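Local coordinates for flagellar pocket-related cytoskeletal protein (Trypanosoma brucei, PDB 6SJQ) that belongs to the flagellar pocket collar, its N-terminal ubiquitin-fold domain, the part modelled here, carrying a long structured loop for protein binding, at residues L23-R28 / S32-S37. Numbering follows the deposited sequence. Where two conformers were deposited one is given.
Sequences LSFPSR and SELTRS
Phe25 reaches from the end of its strand to the first turns of the helix, where Glu33, Leu34 and Ser37 receive it. From CB, the ring carbon CG lies anti to the carbonyl carbon (chi1 -54°), which sends the ring back over the strand toward Leu23 and leaves one long side of it along the helix. On that side CD2 comes first, 3.5 Å from Glu33 OE2, with the carboxylate plane perpendicular to the ring. Next along, CE2 meets Ser37 CB at 3.8 Å; this methylene sits at the ring's edge, close to its plane. At the far end CZ shares Ser37 with CE2 and also touches Leu34 CD2, 3.9 Å away, which approaches obliquely, while CE1 lies slightly farther from the same methyl.

Leu23, two residues earlier and on the same side of the strand, lengthens the buried row: its CD1 reaches Leu34 CD2 loosely and, in the given one of two Ser37 conformers, lies 3.6 Å from Ser37 OG. No direct hydrogen bond joins the two segments, and two waters bridge them instead. One donates to Ser24 O and, in that same conformer, hydrogen-bonds Ser37 OG at 2.7 Å; the second conformer makes this bridge less certain. The other donates both to Ser27 O and to Glu33 OE2. Glu33, extended with CG anti to its backbone N (chi1 176°), thus lies alongside the ring and holds OE2 where that water can link it to the loop after the strand.

The arrangement is the beta-hairpin-to-helix connection of a ubiquitin fold: strand 17-25, at one border of the mixed sheet, pairs antiparallel with strand 6-14 through Leu23 with Val8 and Phe25 with Phe6, and helix 31-49 packs against one face of the sheet, its Leu34 continuing onto Ile64 of strand 63-68.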
ATOM      1  N   LEU A  23      -3.273   0.438  -7.924  1.00 12.52           N
ATOM      2  CA  LEU A  23      -3.076   1.868  -8.160  1.00 10.90           C
ATOM      3  C   LEU A  23      -2.697   2.045  -9.616  1.00 14.15           C
ATOM      4  O   LEU A  23      -1.928   1.246 -10.163  1.00 14.91           O
ATOM      5  CB  LEU A  23      -1.972   2.410  -7.242  1.00 15.81           C
ATOM      6  CG  LEU A  23      -2.212   2.267  -5.733  1.00 13.05           C
ATOM      7  CD1 LEU A  23      -1.138   3.052  -4.984  1.00 15.60           C
ATOM      8  CD2 LEU A  23      -3.598   2.794  -5.353  1.00 15.56           C
ATOM      9  N   SER A  24      -3.259   3.057 -10.271  1.00 14.68           N
ATOM     10  CA  SER A  24      -3.027   3.299 -11.697  0.55 14.71           C
ATOM     11  C   SER A  24      -2.229   4.586 -11.905  1.00 15.47           C
ATOM     12  O   SER A  24      -2.470   5.591 -11.225  1.00 16.35           O
ATOM     13  CB  SER A  24      -4.360   3.414 -12.455  0.55 16.52           C
ATOM     14  OG  SER A  24      -5.094   2.202 -12.421  0.55 15.04           O
ATOM     15  N   PHE A  25      -1.276   4.559 -12.835  1.00 11.76           N
ATOM     16  CA  PHE A  25      -0.491   5.744 -13.164  1.00 12.93           C
ATOM     17  C   PHE A  25      -0.356   5.851 -14.685  1.00 14.03           C
ATOM     18  O   PHE A  25      -0.454   4.843 -15.387  1.00 16.95           O
ATOM     19  CB  PHE A  25       0.905   5.666 -12.540  1.00 13.30           C
ATOM     20  CG  PHE A  25       0.901   5.417 -11.054  1.00 12.33           C
ATOM     21  CD1 PHE A  25       0.852   4.119 -10.553  1.00 10.76           C
ATOM     22  CD2 PHE A  25       0.901   6.482 -10.164  1.00 16.25           C
ATOM     23  CE1 PHE A  25       0.825   3.878  -9.179  1.00 11.20           C
ATOM     24  CE2 PHE A  25       0.886   6.259  -8.779  1.00 14.05           C
ATOM     25  CZ  PHE A  25       0.849   4.953  -8.284  1.00 12.06           C
ATOM     26  N   PRO A  26      -0.130   7.065 -15.209  1.00 16.51           N
ATOM     27  CA  PRO A  26       0.067   7.213 -16.663  1.00 17.47           C
ATOM     28  C   PRO A  26       1.300   6.479 -17.209  1.00 22.54           C
ATOM     29  O   PRO A  26       1.312   6.083 -18.372  1.00 22.47           O
ATOM     30  CB  PRO A  26       0.256   8.726 -16.843  1.00 15.12           C
ATOM     31  CG  PRO A  26      -0.460   9.332 -15.680  1.00 25.07           C
ATOM     32  CD  PRO A  26      -0.237   8.371 -14.531  1.00 14.07           C
ATOM     33  N   SER A  27       2.322   6.304 -16.380  1.00 15.79           N
ATOM     34  CA  SER A  27       3.500   5.536 -16.755  1.00 17.76           C
ATOM     35  C   SER A  27       4.162   5.157 -15.449  1.00 14.86           C
ATOM     36  O   SER A  27       3.637   5.506 -14.382  1.00 11.12           O
ATOM     37  CB  SER A  27       4.455   6.348 -17.645  1.00 20.53           C
ATOM     38  OG  SER A  27       5.109   7.373 -16.909  1.00 19.75           O
ATOM     39  N   ARG A  28       5.298   4.472 -15.500  1.00 13.79           N
ATOM     40  CA  ARG A  28       5.952   4.011 -14.269  0.52 15.85           C
ATOM     41  C   ARG A  28       6.153   5.172 -13.307  1.00 15.16           C
ATOM     42  O   ARG A  28       6.798   6.167 -13.664  1.00 18.22           O
ATOM     43  CB  ARG A  28       7.307   3.368 -14.582  0.52 17.71           C
ATOM     44  CG  ARG A  28       8.138   3.092 -13.332  0.52 18.37           C
ATOM     45  CD  ARG A  28       9.457   2.416 -13.677  0.52 24.24           C
ATOM     46  NE  ARG A  28       9.293   1.447 -14.758  0.52 23.64           N
ATOM     47  CZ  ARG A  28      10.130   0.445 -14.996  0.52 33.75           C
ATOM     48  NH1 ARG A  28      11.190   0.264 -14.215  0.52 35.63           N
ATOM     49  NH2 ARG A  28       9.897  -0.389 -15.998  0.52 26.33           N
ATOM     50  N   SER A  32       8.591   8.526  -4.983  1.00 11.71           N
ATOM     51  CA  SER A  32       7.867   9.584  -4.266  1.00 11.73           C
ATOM     52  C   SER A  32       6.403   9.653  -4.675  1.00 12.11           C
ATOM     53  O   SER A  32       5.533   9.831  -3.815  1.00 12.66           O
ATOM     54  CB  SER A  32       8.532  10.949  -4.517  1.00 17.23           C
ATOM     55  OG  SER A  32       9.872  10.933  -4.045  1.00 25.23           O
ATOM     56  N   GLU A  33       6.138   9.548  -5.974  1.00 13.45           N
ATOM     57  CA  GLU A  33       4.786   9.578  -6.526  1.00 15.08           C
ATOM     58  C   GLU A  33       3.966   8.379  -6.031  1.00 16.08           C
ATOM     59  O   GLU A  33       2.821   8.532  -5.581  1.00 14.01           O
ATOM     60  CB  GLU A  33       4.877   9.559  -8.054  1.00 15.66           C
ATOM     61  CG  GLU A  33       3.538   9.501  -8.800  1.00 17.82           C
ATOM     62  CD  GLU A  33       3.746   9.365 -10.300  1.00 17.57           C
ATOM     63  OE1 GLU A  33       4.928   9.282 -10.710  1.00 15.33           O
ATOM     64  OE2 GLU A  33       2.755   9.316 -11.075  1.00 14.68           O
ATOM     65  N   LEU A  34       4.571   7.198  -6.121  1.00 12.67           N
ATOM     66  CA  LEU A  34       3.974   5.950  -5.638  1.00 15.01           C
ATOM     67  C   LEU A  34       3.669   6.062  -4.147  1.00 15.94           C
ATOM     68  O   LEU A  34       2.576   5.693  -3.692  1.00 12.85           O
ATOM     69  CB  LEU A  34       4.939   4.774  -5.928  1.00 14.97           C
ATOM     70  CG  LEU A  34       4.595   3.338  -5.498  1.00 17.06           C
ATOM     71  CD1 LEU A  34       4.896   3.057  -4.036  1.00 24.69           C
ATOM     72  CD2 LEU A  34       3.140   3.051  -5.816  1.00 14.55           C
ATOM     73  N   THR A  35       4.618   6.597  -3.387  1.00 13.13           N
ATOM     74  CA  THR A  35       4.459   6.661  -1.938  1.00 11.67           C
ATOM     75  C   THR A  35       3.291   7.576  -1.566  1.00 15.25           C
ATOM     76  O   THR A  35       2.467   7.241  -0.693  1.00 13.08           O
ATOM     77  CB  THR A  35       5.740   7.157  -1.247  1.00 12.20           C
ATOM     78  OG1 THR A  35       6.803   6.245  -1.507  1.00 14.29           O
ATOM     79  CG2 THR A  35       5.532   7.208   0.263  1.00 17.75           C
ATOM     80  N   ARG A  36       3.199   8.723  -2.244  1.00 14.99           N
ATOM     81  CA  ARG A  36       2.114   9.663  -1.987  1.00 15.04           C
ATOM     82  C   ARG A  36       0.760   9.042  -2.340  1.00 13.49           C
ATOM     83  O   ARG A  36      -0.219   9.198  -1.587  1.00 16.20           O
ATOM     84  CB  ARG A  36       2.312  10.964  -2.765  1.00 19.03           C
ATOM     85  CG  ARG A  36       1.260  12.010  -2.407  1.00 28.97           C
ATOM     86  CD  ARG A  36       1.252  13.191  -3.368  1.00 41.70           C
ATOM     87  NE  ARG A  36       0.041  13.210  -4.186  1.00 64.49           N
ATOM     88  CZ  ARG A  36      -0.363  14.257  -4.898  1.00 79.41           C
ATOM     89  NH1 ARG A  36       0.347  15.378  -4.896  1.00 76.99           N
ATOM     90  NH2 ARG A  36      -1.478  14.187  -5.614  1.00 71.73           N
ATOM     91  N   SER A  37       0.710   8.334  -3.469  1.00 10.72           N
ATOM     92  CA  SER A  37      -0.515   7.664  -3.911  0.53 13.95           C
ATOM     93  C   SER A  37      -0.931   6.583  -2.916  1.00 16.60           C
ATOM     94  O   SER A  37      -2.099   6.481  -2.541  1.00 15.36           O
ATOM     95  CB  SER A  37      -0.321   7.045  -5.294  0.53 14.86           C
ATOM     96  OG  SER A  37      -1.540   6.492  -5.766  0.53 15.28           O
TER
HETATM   97  O   HOH W   1      -2.437   6.466  -8.348  1.00 30.62           O
HETATM   98  O   HOH W   2       3.301   8.247 -13.493  1.00 16.13           O